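Chorismatase (Streptomyces hygroscopicus, PDB 4BPS) hydrolyses chorismate to (3R,4R)-3,4-dihydroxy-3,4-dihydrobenzoate and pyruvate, a step in making the immunosuppressive polyketides FK506 and FK520. Local coordinates at residues I15-P20 / D96-G101; L210-Y215 / F226-W231; H44-T49 / T66-A71. One frame throughout, in Å; residues are numbered along the deposited sequence.

Contact 1. Residues I15-P20 / D96-G101; sequences ISVTAP and DAYLFG
Tyr98 crosses Val17 and Pro20 at about a right angle, and its side chain, read outward from the backbone, touches the other segment at every step. Tyr98 CB is 4.0 Å from Pro20 CG. The ring beyond it carries most of the contact: Pro20 CD stands over the centre of one face, 3.5 Å from the ring centroid and only 6° off the normal, a CH-pi interaction. With CG anti to the carbonyl carbon (chi1 -58°), the base of the ring lies against the proline, and Tyr98 CG is 3.7 Å from Pro20 CD. Further out the neighbours change from side chain to backbone. Tyr98 CE2 comes within 3.5 Å of Ala19 CA and meets the carbonyl oxygen of Thr18 obliquely, while Val17 CG2 approaches the same ring carbon more loosely. At the tip, Tyr98 OH lies 3.7 Å from Ala19 CB. Val17 also spans to the preceding residue, where its CG2, anti to the backbone N, packs 3.7 Å from Ala97 CB. The contact is thus apolar on the side chains, and several backbone polar atoms of 15-20 are bonded outside the two segments: Gln79 binds Thr18 N and Ser16 O, and Arg239 binds the carbonyl oxygens of Ala19 and Pro20. Leu232 touches both Pro20 and Tyr98. What results is an irregular N-terminal strap, leading into strand 21-25, packed by proline-aromatic contact over the start of strand 98-105 in the six-stranded sheet of this YjgF-like fold.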
ATOM      1  N   ILE A  15       0.841  28.683   7.951  1.00 31.38           N
ATOM      2  CA  ILE A  15       1.561  27.668   8.707  1.00 22.78           C
ATOM      3  C   ILE A  15       2.287  26.705   7.746  1.00 18.78           C
ATOM      4  O   ILE A  15       1.692  26.220   6.772  1.00 21.61           O
ATOM      5  CB  ILE A  15       0.585  26.919   9.653  1.00 21.98           C
ATOM      6  CG1 ILE A  15      -0.029  27.900  10.671  1.00 24.07           C
ATOM      7  CG2 ILE A  15       1.290  25.790  10.370  1.00 20.66           C
ATOM      8  CD1 ILE A  15      -1.156  27.313  11.522  1.00 25.14           C
ATOM      9  N   SER A  16       3.577  26.461   8.003  1.00 15.28           N
ATOM     10  CA  SER A  16       4.388  25.585   7.152  1.00 15.23           C
ATOM     11  C   SER A  16       3.885  24.132   7.291  1.00 13.67           C
ATOM     12  O   SER A  16       3.778  23.612   8.420  1.00 14.76           O
ATOM     13  CB  SER A  16       5.872  25.662   7.545  1.00 18.88           C
ATOM     14  OG  SER A  16       6.406  26.978   7.431  1.00 21.67           O
ATOM     15  N   VAL A  17       3.568  23.493   6.167  1.00 12.64           N
ATOM     16  CA  VAL A  17       3.092  22.124   6.184  1.00 11.90           C
ATOM     17  C   VAL A  17       3.710  21.362   5.030  1.00 11.77           C
ATOM     18  O   VAL A  17       3.809  21.872   3.908  1.00 13.79           O
ATOM     19  CB  VAL A  17       1.538  22.063   6.121  1.00 13.39           C
ATOM     20  CG1 VAL A  17       1.010  22.744   4.869  1.00 15.57           C
ATOM     21  CG2 VAL A  17       1.068  20.626   6.191  1.00 13.65           C
ATOM     22  N   THR A  18       4.101  20.120   5.307  1.00  9.96           N
ATOM     23  CA  THR A  18       4.639  19.213   4.290  1.00  9.53           C
ATOM     24  C   THR A  18       3.815  17.920   4.289  1.00  8.31           C
ATOM     25  O   THR A  18       3.597  17.299   5.326  1.00  8.54           O
ATOM     26  CB  THR A  18       6.115  18.894   4.594  1.00 10.99           C
ATOM     27  OG1 THR A  18       6.854  20.116   4.701  1.00 13.54           O
ATOM     28  CG2 THR A  18       6.723  18.002   3.505  1.00 10.62           C
ATOM     29  N   ALA A  19       3.393  17.517   3.099  1.00  8.15           N
ATOM     30  CA  ALA A  19       2.618  16.285   2.914  1.00  7.64           C
ATOM     31  C   ALA A  19       3.545  15.066   2.954  1.00  7.05           C
ATOM     32  O   ALA A  19       4.750  15.191   2.760  1.00  7.46           O
ATOM     33  CB  ALA A  19       1.879  16.344   1.596  1.00  8.05           C
ATOM     34  N   PRO A  20       3.003  13.876   3.265  1.00  6.44           N
ATOM     35  CA  PRO A  20       3.878  12.710   3.450  1.00  6.54           C
ATOM     36  C   PRO A  20       4.658  12.352   2.212  1.00  6.78           C
ATOM     37  O   PRO A  20       4.189  12.550   1.080  1.00  7.11           O
ATOM     38  CB  PRO A  20       2.906  11.588   3.826  1.00  7.44           C
ATOM     39  CG  PRO A  20       1.708  12.330   4.416  1.00  7.79           C
ATOM     40  CD  PRO A  20       1.597  13.572   3.580  1.00  7.19           C
ATOM     41  N   ASP A  96       0.698  17.962  12.818  1.00  6.21           N
ATOM     42  CA  ASP A  96      -0.618  18.558  12.939  1.00  7.51           C
ATOM     43  C   ASP A  96      -1.525  18.217  11.757  1.00  6.87           C
ATOM     44  O   ASP A  96      -2.747  18.112  11.942  1.00  8.84           O
ATOM     45  CB  ASP A  96      -0.527  20.059  13.169  1.00 10.08           C
ATOM     46  CG  ASP A  96      -0.076  20.393  14.594  1.00 13.59           C
ATOM     47  OD1 ASP A  96      -0.326  19.599  15.532  1.00 13.30           O
ATOM     48  OD2 ASP A  96       0.512  21.473  14.802  1.00 18.53           O
ATOM     49  N   ALA A  97      -0.949  17.949  10.581  1.00  6.16           N
ATOM     50  CA  ALA A  97      -1.746  17.713   9.376  1.00  5.82           C
ATOM     51  C   ALA A  97      -1.900  16.255   8.941  1.00  5.37           C
ATOM     52  O   ALA A  97      -2.861  15.956   8.210  1.00  5.57           O
ATOM     53  CB  ALA A  97      -1.174  18.527   8.214  1.00  6.94           C
ATOM     54  N   TYR A  98      -0.977  15.363   9.333  1.00  5.02           N
ATOM     55  CA  TYR A  98      -0.985  13.985   8.828  1.00  5.27           C
ATOM     56  C   TYR A  98      -0.662  12.983   9.934  1.00  5.07           C
ATOM     57  O   TYR A  98      -0.037  13.314  10.941  1.00  6.01           O
ATOM     58  CB  TYR A  98       0.003  13.806   7.659  1.00  5.83           C
ATOM     59  CG  TYR A  98      -0.308  14.731   6.511  1.00  6.26           C
ATOM     60  CD1 TYR A  98      -1.361  14.453   5.628  1.00  6.43           C
ATOM     61  CD2 TYR A  98       0.414  15.908   6.309  1.00  7.16           C
ATOM     62  CE1 TYR A  98      -1.665  15.341   4.586  1.00  7.25           C
ATOM     63  CE2 TYR A  98       0.104  16.780   5.275  1.00  7.65           C
ATOM     64  CZ  TYR A  98      -0.920  16.483   4.411  1.00  7.74           C
ATOM     65  OH  TYR A  98      -1.257  17.328   3.367  1.00  8.92           O
ATOM     66  N   LEU A  99      -1.081  11.740   9.709  1.00  5.45           N
ATOM     67  CA  LEU A  99      -0.931  10.639  10.671  1.00  5.60           C
ATOM     68  C   LEU A  99      -0.397   9.409   9.922  1.00  5.30           C
ATOM     69  O   LEU A  99      -0.848   9.107   8.810  1.00  5.98           O
ATOM     70  CB  LEU A  99      -2.304  10.319  11.251  1.00  6.75           C
ATOM     71  CG  LEU A  99      -2.497   9.106  12.157  1.00  7.76           C
ATOM     72  CD1 LEU A  99      -1.772   9.330  13.442  1.00  8.47           C
ATOM     73  CD2 LEU A  99      -4.009   8.827  12.426  1.00  7.93           C
ATOM     74  N   PHE A 100       0.550   8.705  10.543  1.00  5.10           N
ATOM     75  CA  PHE A 100       1.064   7.418  10.064  1.00  5.31           C
ATOM     76  C   PHE A 100       0.808   6.383  11.147  1.00  4.66           C
ATOM     77  O   PHE A 100       1.122   6.637  12.299  1.00  5.63           O
ATOM     78  CB  PHE A 100       2.569   7.528   9.799  1.00  5.73           C
ATOM     79  CG  PHE A 100       3.218   6.242   9.364  1.00  6.79           C
ATOM     80  CD1 PHE A 100       3.153   5.828   8.053  1.00  7.24           C
ATOM     81  CD2 PHE A 100       3.918   5.455  10.259  1.00 10.03           C
ATOM     82  CE1 PHE A 100       3.773   4.641   7.642  1.00  8.03           C
ATOM     83  CE2 PHE A 100       4.530   4.273   9.843  1.00 11.19           C
ATOM     84  CZ  PHE A 100       4.444   3.874   8.542  1.00  9.23           C
ATOM     85  N   GLY A 101       0.288   5.216  10.771  1.00  4.67           N
ATOM     86  CA  GLY A 101       0.067   4.145  11.733  1.00  4.83           C
ATOM     87  C   GLY A 101       0.405   2.782  11.173  1.00  4.45           C
ATOM     88  O   GLY A 101       0.370   2.547   9.953  1.00  4.69           O
TER

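Contact 2. Residues L210-Y215 / F226-W231; sequences LTAHHY and FARATW. With 3EB (3-(2-carboxyethyl)benzoic acid), chain B.
In the substrate pocket of the enzyme, Tyr215 and Arg228 meet tip to tip around one carboxylate of the bound 3-(2-carboxyethyl)benzoic acid. Arg228 NH2 gives a nearly straight hydrogen bond to Tyr215 OH (2.9 Å, 177°), with the oxygen in the guanidinium plane. The hydroxyl, accepting there, donates in turn to carboxylate atom O of the ligand at 2.7 Å. Arg228 NH1 completes the ring of bonds with the second oxygen, OXT, at 2.8 Å. Together they hold the carboxyethyl end of the ligand by both oxygens, and the arginine would probably polarise the phenol O-H as a donor. The arginine chain bends at chi2 (-65°), which sets CD, and its guanidinium end comes near 210-215. NH2 also makes a weak bond to Leu210 O, and NE binds a water that is further held by Ala212 N and Phe226 O. A second water links Phe226 N to His213 N.

Phe226 is the apolar counterpart. Its ring lies between two partners: ligand atom CAH stands 3.4 Å above the centre of one face, and Ala212 CB covers the opposite face nearer the rim, a CH-pi contact 3.8 Å from the centroid. Its CE2 also lies over one face of the Arg228 guanidinium, toward the rim. An alanine in place of Phe226 would probably open a gap between Ala212 and the ligand ring and leave the guanidinium without this aromatic neighbour. Backbone bonds of Arg228 and Ala229 to Ile204 form a classic beta bulge. Tyr155 OH and Arg162 NH1 bind the ligand as well, and these residues form part of the chorismatase substrate site: an arginine-tyrosine grip on a carboxylate beside an aromatic wall.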
ATOM      1  N   LEU A 210     -12.151  -2.221 -13.630  1.00  5.57           N
ATOM      2  CA  LEU A 210     -13.358  -2.165 -12.836  1.00  5.50           C
ATOM      3  C   LEU A 210     -13.032  -1.741 -11.396  1.00  5.42           C
ATOM      4  O   LEU A 210     -12.077  -2.222 -10.793  1.00  6.01           O
ATOM      5  CB  LEU A 210     -14.020  -3.548 -12.842  1.00  6.19           C
ATOM      6  CG  LEU A 210     -15.401  -3.666 -12.186  1.00  6.67           C
ATOM      7  CD1 LEU A 210     -16.449  -2.763 -12.839  1.00  7.82           C
ATOM      8  CD2 LEU A 210     -15.854  -5.119 -12.209  1.00  6.97           C
ATOM      9  N   THR A 211     -13.860  -0.865 -10.835  1.00  5.59           N
ATOM     10  CA  THR A 211     -13.735  -0.482  -9.427  1.00  5.98           C
ATOM     11  C   THR A 211     -13.758  -1.721  -8.545  1.00  5.64           C
ATOM     12  O   THR A 211     -14.630  -2.589  -8.705  1.00  5.76           O
ATOM     13  CB  THR A 211     -14.868   0.480  -9.091  1.00  6.98           C
ATOM     14  OG1 THR A 211     -14.646   1.687  -9.832  1.00  7.69           O
ATOM     15  CG2 THR A 211     -14.939   0.823  -7.620  1.00  7.35           C
ATOM     16  N   ALA A 212     -12.790  -1.811  -7.633  1.00  5.56           N
ATOM     17  CA  ALA A 212     -12.555  -3.041  -6.866  1.00  5.55           C
ATOM     18  C   ALA A 212     -13.825  -3.528  -6.170  1.00  5.22           C
ATOM     19  O   ALA A 212     -14.147  -4.723  -6.235  1.00  5.52           O
ATOM     20  CB  ALA A 212     -11.405  -2.830  -5.880  1.00  5.92           C
ATOM     21  N   HIS A 213     -14.543  -2.619  -5.492  1.00  5.36           N
ATOM     22  CA  HIS A 213     -15.701  -3.101  -4.738  1.00  6.22           C
ATOM     23  C   HIS A 213     -16.899  -3.430  -5.618  1.00  6.44           C
ATOM     24  O   HIS A 213     -17.922  -3.891  -5.120  1.00  6.94           O
ATOM     25  CB  HIS A 213     -16.060  -2.185  -3.559  1.00  6.92           C
ATOM     26  CG  HIS A 213     -16.601  -0.846  -3.914  1.00  7.07           C
ATOM     27  ND1 HIS A 213     -15.795   0.258  -4.126  1.00  7.20           N
ATOM     28  CD2 HIS A 213     -17.883  -0.416  -3.989  1.00  8.39           C
ATOM     29  CE1 HIS A 213     -16.572   1.303  -4.369  1.00  8.19           C
ATOM     30  NE2 HIS A 213     -17.838   0.927  -4.286  1.00  8.64           N
ATOM     31  N   HIS A 214     -16.737  -3.242  -6.934  1.00  6.19           N
ATOM     32  CA  HIS A 214     -17.715  -3.712  -7.930  1.00  6.95           C
ATOM     33  C   HIS A 214     -17.312  -5.036  -8.570  1.00  6.49           C
ATOM     34  O   HIS A 214     -18.003  -5.503  -9.476  1.00  6.77           O
ATOM     35  CB  HIS A 214     -17.904  -2.662  -9.037  1.00  9.05           C
ATOM     36  CG  HIS A 214     -18.506  -1.388  -8.556  1.00 13.44           C
ATOM     37  ND1 HIS A 214     -18.591  -0.268  -9.354  1.00 16.82           N
ATOM     38  CD2 HIS A 214     -19.058  -1.053  -7.370  1.00 17.04           C
ATOM     39  CE1 HIS A 214     -19.159   0.712  -8.672  1.00 19.29           C
ATOM     40  NE2 HIS A 214     -19.459   0.260  -7.467  1.00 18.87           N
ATOM     41  N   TYR A 215     -16.218  -5.647  -8.140  1.00  5.88           N
ATOM     42  CA  TYR A 215     -15.846  -6.935  -8.691  1.00  5.43           C
ATOM     43  C   TYR A 215     -16.989  -7.946  -8.538  1.00  5.74           C
ATOM     44  O   TYR A 215     -17.693  -7.962  -7.530  1.00  6.67           O
ATOM     45  CB  TYR A 215     -14.617  -7.513  -8.005  1.00  5.80           C
ATOM     46  CG  TYR A 215     -13.244  -6.971  -8.401  1.00  5.84           C
ATOM     47  CD1 TYR A 215     -13.079  -5.918  -9.308  1.00  5.58           C
ATOM     48  CD2 TYR A 215     -12.106  -7.532  -7.855  1.00  6.01           C
ATOM     49  CE1 TYR A 215     -11.817  -5.473  -9.629  1.00  5.73           C
ATOM     50  CE2 TYR A 215     -10.836  -7.083  -8.149  1.00  5.23           C
ATOM     51  CZ  TYR A 215     -10.687  -6.044  -9.034  1.00  5.26           C
ATOM     52  OH  TYR A 215      -9.431  -5.530  -9.356  1.00  5.50           O
ATOM     53  N   PHE A 226     -10.829  -0.515  -2.633  1.00  4.92           N
ATOM     54  CA  PHE A 226      -9.677   0.395  -2.702  1.00  5.15           C
ATOM     55  C   PHE A 226      -9.771   1.236  -3.967  1.00  4.89           C
ATOM     56  O   PHE A 226     -10.334   0.787  -4.976  1.00  5.46           O
ATOM     57  CB  PHE A 226      -8.302  -0.329  -2.658  1.00  5.66           C
ATOM     58  CG  PHE A 226      -8.084  -1.344  -3.750  1.00  5.11           C
ATOM     59  CD1 PHE A 226      -8.455  -2.677  -3.588  1.00  5.42           C
ATOM     60  CD2 PHE A 226      -7.482  -0.975  -4.940  1.00  5.59           C
ATOM     61  CE1 PHE A 226      -8.242  -3.600  -4.581  1.00  6.03           C
ATOM     62  CE2 PHE A 226      -7.268  -1.897  -5.944  1.00  6.70           C
ATOM     63  CZ  PHE A 226      -7.664  -3.206  -5.774  1.00  6.31           C
ATOM     64  N   ALA A 227      -9.151   2.411  -3.926  1.00  5.38           N
ATOM     65  CA  ALA A 227      -9.022   3.263  -5.103  1.00  5.38           C
ATOM     66  C   ALA A 227      -7.783   2.867  -5.889  1.00  5.16           C
ATOM     67  O   ALA A 227      -6.881   2.236  -5.343  1.00  5.36           O
ATOM     68  CB  ALA A 227      -8.908   4.714  -4.681  1.00  6.34           C
ATOM     69  N   ARG A 228      -7.692   3.280  -7.154  1.00  4.94           N
ATOM     70  CA  ARG A 228      -6.525   2.927  -7.981  1.00  5.38           C
ATOM     71  C   ARG A 228      -5.342   3.902  -7.763  1.00  4.67           C
ATOM     72  O   ARG A 228      -4.176   3.549  -8.022  1.00  4.94           O
ATOM     73  CB  ARG A 228      -6.922   2.816  -9.463  1.00  5.39           C
ATOM     74  CG  ARG A 228      -8.026   1.795  -9.682  1.00  5.72           C
ATOM     75  CD  ARG A 228      -7.568   0.389  -9.355  1.00  5.27           C
ATOM     76  NE  ARG A 228      -8.700  -0.533  -9.333  1.00  4.96           N
ATOM     77  CZ  ARG A 228      -8.560  -1.855  -9.328  1.00  4.92           C
ATOM     78  NH1 ARG A 228      -7.355  -2.407  -9.355  1.00  5.19           N
ATOM     79  NH2 ARG A 228      -9.644  -2.624  -9.307  1.00  5.17           N
ATOM     80  N   ALA A 229      -5.625   5.103  -7.258  1.00  5.07           N
ATOM     81  CA  ALA A 229      -4.595   6.076  -6.822  1.00  5.23           C
ATOM     82  C   ALA A 229      -5.313   7.089  -5.926  1.00  5.00           C
ATOM     83  O   ALA A 229      -6.561   7.135  -5.920  1.00  5.16           O
ATOM     84  CB  ALA A 229      -3.963   6.764  -8.023  1.00  6.20           C
ATOM     85  N   THR A 230      -4.548   7.889  -5.184  1.00  5.40           N
ATOM     86  CA  THR A 230      -5.109   8.952  -4.378  1.00  5.15           C
ATOM     87  C   THR A 230      -4.219  10.174  -4.503  1.00  5.01           C
ATOM     88  O   THR A 230      -2.993  10.069  -4.347  1.00  5.46           O
ATOM     89  CB  THR A 230      -5.181   8.541  -2.886  1.00  5.52           C
ATOM     90  OG1 THR A 230      -6.073   7.416  -2.772  1.00  5.57           O
ATOM     91  CG2 THR A 230      -5.669   9.678  -1.993  1.00  5.65           C
ATOM     92  N   TRP A 231      -4.832  11.322  -4.791  1.00  5.35           N
ATOM     93  CA  TRP A 231      -4.152  12.614  -4.716  1.00  5.71           C
ATOM     94  C   TRP A 231      -4.376  13.180  -3.317  1.00  5.82           C
ATOM     95  O   TRP A 231      -5.526  13.300  -2.875  1.00  6.26           O
ATOM     96  CB  TRP A 231      -4.701  13.601  -5.767  1.00  6.86           C
ATOM     97  CG  TRP A 231      -4.066  14.945  -5.560  1.00  7.60           C
ATOM     98  CD1 TRP A 231      -4.492  15.950  -4.720  1.00  9.03           C
ATOM     99  CD2 TRP A 231      -2.814  15.389  -6.093  1.00  7.86           C
ATOM    100  NE1 TRP A 231      -3.585  17.004  -4.732  1.00  9.50           N
ATOM    101  CE2 TRP A 231      -2.548  16.680  -5.566  1.00  8.58           C
ATOM    102  CE3 TRP A 231      -1.895  14.824  -6.977  1.00  9.86           C
ATOM    103  CZ2 TRP A 231      -1.405  17.398  -5.906  1.00 10.33           C
ATOM    104  CZ3 TRP A 231      -0.757  15.536  -7.297  1.00 11.94           C
ATOM    105  CH2 TRP A 231      -0.532  16.806  -6.776  1.00 11.77           C
TER
HETATM  106  C   3EB B1345      -6.382  -5.950  -8.239  1.00  5.35           C
HETATM  107  O   3EB B1345      -7.447  -6.369  -7.773  1.00  5.73           O
HETATM  108  CA  3EB B1345      -5.061  -6.585  -7.907  1.00  5.53           C
HETATM  109  OAB 3EB B1345      -6.919  -5.997  -1.703  1.00  5.47           O
HETATM  110  OAD 3EB B1345      -5.934  -4.132  -1.017  1.00  5.49           O
HETATM  111  CAE 3EB B1345      -4.358  -4.525  -5.775  1.00  5.28           C
HETATM  112  CAF 3EB B1345      -4.329  -3.488  -4.850  1.00  4.97           C
HETATM  113  CAG 3EB B1345      -4.941  -5.750  -5.448  1.00  4.77           C
HETATM  114  CAH 3EB B1345      -4.870  -3.660  -3.587  1.00  5.00           C
HETATM  115  CAL 3EB B1345      -6.145  -5.040  -1.907  1.00  5.09           C
HETATM  116  CAM 3EB B1345      -5.499  -5.898  -4.178  1.00  4.86           C
HETATM  117  CAN 3EB B1345      -5.487  -4.859  -3.247  1.00  5.07           C
HETATM  118  OXT 3EB B1345      -6.336  -4.979  -9.087  1.00  5.69           O
HETATM  119  C2  3EB B1345      -4.941  -6.929  -6.408  1.00  5.40           C
HETATM  120  O   HOH W   1     -10.876   0.460  -7.689  1.00  5.70           O
HETATM  121  O   HOH W   2     -13.091  -0.170  -4.520  1.00  6.42           O

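Contact 3. Residues H44-T49 / T66-A71; sequences HGTGHT and TRDDEA
Thr46 crosses Asp68 at about a right angle, and its two branches divide the work. OG1, placed between the backbone N and the carbonyl carbon (chi1 61°), donates to Asp68 OD1 at 2.6 Å, reaching the oxygen nearly along its C-O axis. Asp68 is deposited in two conformers, and the bond belongs to the one described, so its occupancy is uncertain. The other branch, Thr46 CG2, rests on backbone, 3.5 Å from Arg67 C and close to Thr66 C.

The Arg67 side chain grips Asp69 side-on, NE to OD1 and NH2 to OD2, the latter a salt bridge of 2.9 Å; NH2 comes to OD2 from above the carboxylate plane. This pair joins residues 67 and 69 within the 66-71 turn. At the other end the chains close up: Ala71 CA approaches His44 O at 3.1 Å in a CA-H...O contact, and Ala71 CB lies 3.9 Å from Gly45 CA, where a side chain on the glycine would be tight. The His44 imidazole leads away from 66-71, ND1 hydrogen-bonded with Thr64 and NE2 with Glu74. This is the place where strand 38-44 ends and strand 72-77 begins, antiparallel neighbours in the five-stranded sheet.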
ATOM      1  N   HIS A  44      11.277  -4.233   5.150  1.00  5.68           N
ATOM      2  CA  HIS A  44      11.005  -5.349   4.246  1.00  5.21           C
ATOM      3  C   HIS A  44      12.177  -6.296   4.266  1.00  5.66           C
ATOM      4  O   HIS A  44      13.313  -5.882   4.120  1.00  6.99           O
ATOM      5  CB  HIS A  44      10.827  -4.820   2.821  1.00  5.56           C
ATOM      6  CG  HIS A  44       9.607  -3.976   2.677  1.00  5.15           C
ATOM      7  ND1 HIS A  44       8.345  -4.516   2.537  1.00  5.62           N
ATOM      8  CD2 HIS A  44       9.464  -2.630   2.726  1.00  5.38           C
ATOM      9  CE1 HIS A  44       7.474  -3.520   2.494  1.00  5.65           C
ATOM     10  NE2 HIS A  44       8.127  -2.368   2.595  1.00  5.78           N
ATOM     11  N   GLY A  45      11.929  -7.577   4.459  1.00  5.67           N
ATOM     12  CA  GLY A  45      13.030  -8.512   4.573  1.00  6.32           C
ATOM     13  C   GLY A  45      12.513  -9.931   4.742  1.00  5.50           C
ATOM     14  O   GLY A  45      11.395 -10.251   4.312  1.00  5.62           O
ATOM     15  N   THR A  46      13.324 -10.750   5.400  1.00  5.70           N
ATOM     16  CA  THR A  46      13.090 -12.178   5.488  1.00  5.74           C
ATOM     17  C   THR A  46      12.558 -12.621   6.863  1.00  5.87           C
ATOM     18  O   THR A  46      12.683 -13.786   7.250  1.00  6.70           O
ATOM     19  CB  THR A  46      14.367 -12.971   5.119  1.00  6.57           C
ATOM     20  OG1 THR A  46      15.402 -12.626   6.054  1.00  7.42           O
ATOM     21  CG2 THR A  46      14.821 -12.681   3.712  1.00  7.06           C
ATOM     22  N   GLY A  47      11.869 -11.727   7.561  1.00  6.08           N
ATOM     23  CA  GLY A  47      11.246 -12.073   8.820  1.00  6.20           C
ATOM     24  C   GLY A  47      10.280 -10.978   9.244  1.00  6.00           C
ATOM     25  O   GLY A  47       9.993 -10.044   8.480  1.00  6.86           O
ATOM     26  N   HIS A  48       9.742 -11.114  10.454  1.00  5.72           N
ATOM     27  CA  HIS A  48       8.808 -10.117  10.944  1.00  5.53           C
ATOM     28  C   HIS A  48       9.095  -9.838  12.427  1.00  5.59           C
ATOM     29  O   HIS A  48       9.885 -10.547  13.073  1.00  6.64           O
ATOM     30  CB  HIS A  48       7.345 -10.536  10.729  1.00  5.99           C
ATOM     31  CG  HIS A  48       6.896 -11.722  11.524  1.00  6.55           C
ATOM     32  ND1 HIS A  48       7.015 -13.016  11.065  1.00  6.56           N
ATOM     33  CD2 HIS A  48       6.305 -11.802  12.744  1.00  7.51           C
ATOM     34  CE1 HIS A  48       6.527 -13.839  11.984  1.00  6.93           C
ATOM     35  NE2 HIS A  48       6.096 -13.131  13.013  1.00  8.09           N
ATOM     36  N   THR A  49       8.477  -8.783  12.936  1.00  5.56           N
ATOM     37  CA  THR A  49       8.593  -8.384  14.335  1.00  5.67           C
ATOM     38  C   THR A  49       7.216  -7.911  14.812  1.00  5.85           C
ATOM     39  O   THR A  49       6.259  -7.831  14.035  1.00  6.65           O
ATOM     40  CB  THR A  49       9.594  -7.219  14.530  1.00  6.05           C
ATOM     41  OG1 THR A  49       9.086  -6.036  13.890  1.00  6.28           O
ATOM     42  CG2 THR A  49      10.959  -7.528  13.972  1.00  6.82           C
ATOM     43  N   THR A  66      12.531 -13.077   0.149  1.00  6.17           N
ATOM     44  CA  THR A  66      13.122 -14.361   0.513  1.00  6.75           C
ATOM     45  C   THR A  66      14.642 -14.352   0.516  1.00  7.29           C
ATOM     46  O   THR A  66      15.245 -15.383   0.786  1.00  8.69           O
ATOM     47  CB  THR A  66      12.625 -15.481  -0.421  1.00  8.02           C
ATOM     48  OG1 THR A  66      13.014 -15.166  -1.759  1.00  8.31           O
ATOM     49  CG2 THR A  66      11.111 -15.637  -0.333  1.00  8.56           C
ATOM     50  N   ARG A  67      15.261 -13.212   0.210  1.00  7.09           N
ATOM     51  CA  ARG A  67      16.723 -13.076   0.287  1.00  8.71           C
ATOM     52  C   ARG A  67      17.064 -11.836   1.106  1.00  9.56           C
ATOM     53  O   ARG A  67      16.498 -10.751   0.886  1.00  9.05           O
ATOM     54  CB  ARG A  67      17.343 -12.894  -1.084  1.00 10.12           C
ATOM     55  CG  ARG A  67      17.279 -14.101  -1.984  1.00 12.04           C
ATOM     56  CD  ARG A  67      17.874 -13.737  -3.329  1.00 16.10           C
ATOM     57  NE  ARG A  67      19.279 -13.337  -3.216  1.00 19.18           N
ATOM     58  CZ  ARG A  67      20.310 -14.175  -3.261  1.00 21.68           C
ATOM     59  NH1 ARG A  67      20.104 -15.478  -3.435  1.00 23.83           N
ATOM     60  NH2 ARG A  67      21.549 -13.710  -3.150  1.00 21.38           N
ATOM     61  N   ASP A  68      18.052 -11.952   2.001  1.00 10.58           N
ATOM     62  CA  ASP A  68      18.449 -10.810   2.817  0.64 12.17           C
ATOM     63  C   ASP A  68      18.989  -9.663   1.974  1.00 12.06           C
ATOM     64  O   ASP A  68      18.858  -8.488   2.353  1.00 12.50           O
ATOM     65  CB  ASP A  68      19.491 -11.222   3.845  0.64 13.39           C
ATOM     66  CG  ASP A  68      18.879 -11.849   5.063  0.64 14.58           C
ATOM     67  OD1 ASP A  68      17.648 -11.722   5.214  0.64 15.61           O
ATOM     68  OD2 ASP A  68      19.637 -12.437   5.877  0.64 14.19           O
ATOM     69  N   ASP A  69      19.584  -9.976   0.822  1.00 12.02           N
ATOM     70  CA  ASP A  69      20.166  -8.912  -0.003  1.00 13.30           C
ATOM     71  C   ASP A  69      19.079  -8.080  -0.723  1.00 13.03           C
ATOM     72  O   ASP A  69      19.395  -7.093  -1.379  1.00 16.41           O
ATOM     73  CB  ASP A  69      21.281  -9.408  -0.940  1.00 16.40           C
ATOM     74  CG  ASP A  69      20.806 -10.331  -2.040  1.00 18.82           C
ATOM     75  OD1 ASP A  69      19.595 -10.539  -2.240  1.00 17.87           O
ATOM     76  OD2 ASP A  69      21.703 -10.864  -2.744  1.00 21.71           O
ATOM     77  N   GLU A  70      17.807  -8.438  -0.538  1.00 11.02           N
ATOM     78  CA  GLU A  70      16.689  -7.639  -1.025  1.00 10.63           C
ATOM     79  C   GLU A  70      16.012  -6.850   0.090  1.00  8.72           C
ATOM     80  O   GLU A  70      15.035  -6.126  -0.159  1.00  9.85           O
ATOM     81  CB  GLU A  70      15.677  -8.551  -1.721  1.00 12.09           C
ATOM     82  CG  GLU A  70      16.254  -9.022  -3.028  1.00 14.01           C
ATOM     83  CD  GLU A  70      15.514 -10.182  -3.648  1.00 14.13           C
ATOM     84  OE1 GLU A  70      14.680 -10.837  -2.961  1.00 13.94           O
ATOM     85  OE2 GLU A  70      15.775 -10.435  -4.852  1.00 15.00           O
ATOM     86  N   ALA A  71      16.497  -6.998   1.319  1.00  8.05           N
ATOM     87  CA  ALA A  71      15.888  -6.287   2.429  1.00  7.75           C
ATOM     88  C   ALA A  71      16.178  -4.807   2.313  1.00  7.69           C
ATOM     89  O   ALA A  71      17.253  -4.423   1.849  1.00  8.00           O
ATOM     90  CB  ALA A  71      16.411  -6.829   3.758  1.00  8.60           C
TER

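Overall arrangement
Contact 2 is buried and lines the ligand pocket, whereas contacts 1 and 3 are only partly buried. In contact 2, charge, hydroxyl and ring meet a bound molecule, while ordered waters join the two segments; contact 1 is apolar packing over an aromatic face, and contact 3 a polar, turn-rich meeting at strand ends. One segment of each of these two leads into the five-stranded sheet, by strand 21-25 and its neighbour 72-77, while 96-101 belongs to the six-stranded sheet. Contact 3 is nested within the chain loop that contact 1 closes. Leu232, at the end of strand 229-232 of contact 2, touches contact 1. Contacts 2 and 3 lie on opposite sides of the chain's centre, their centres 29 Å apart.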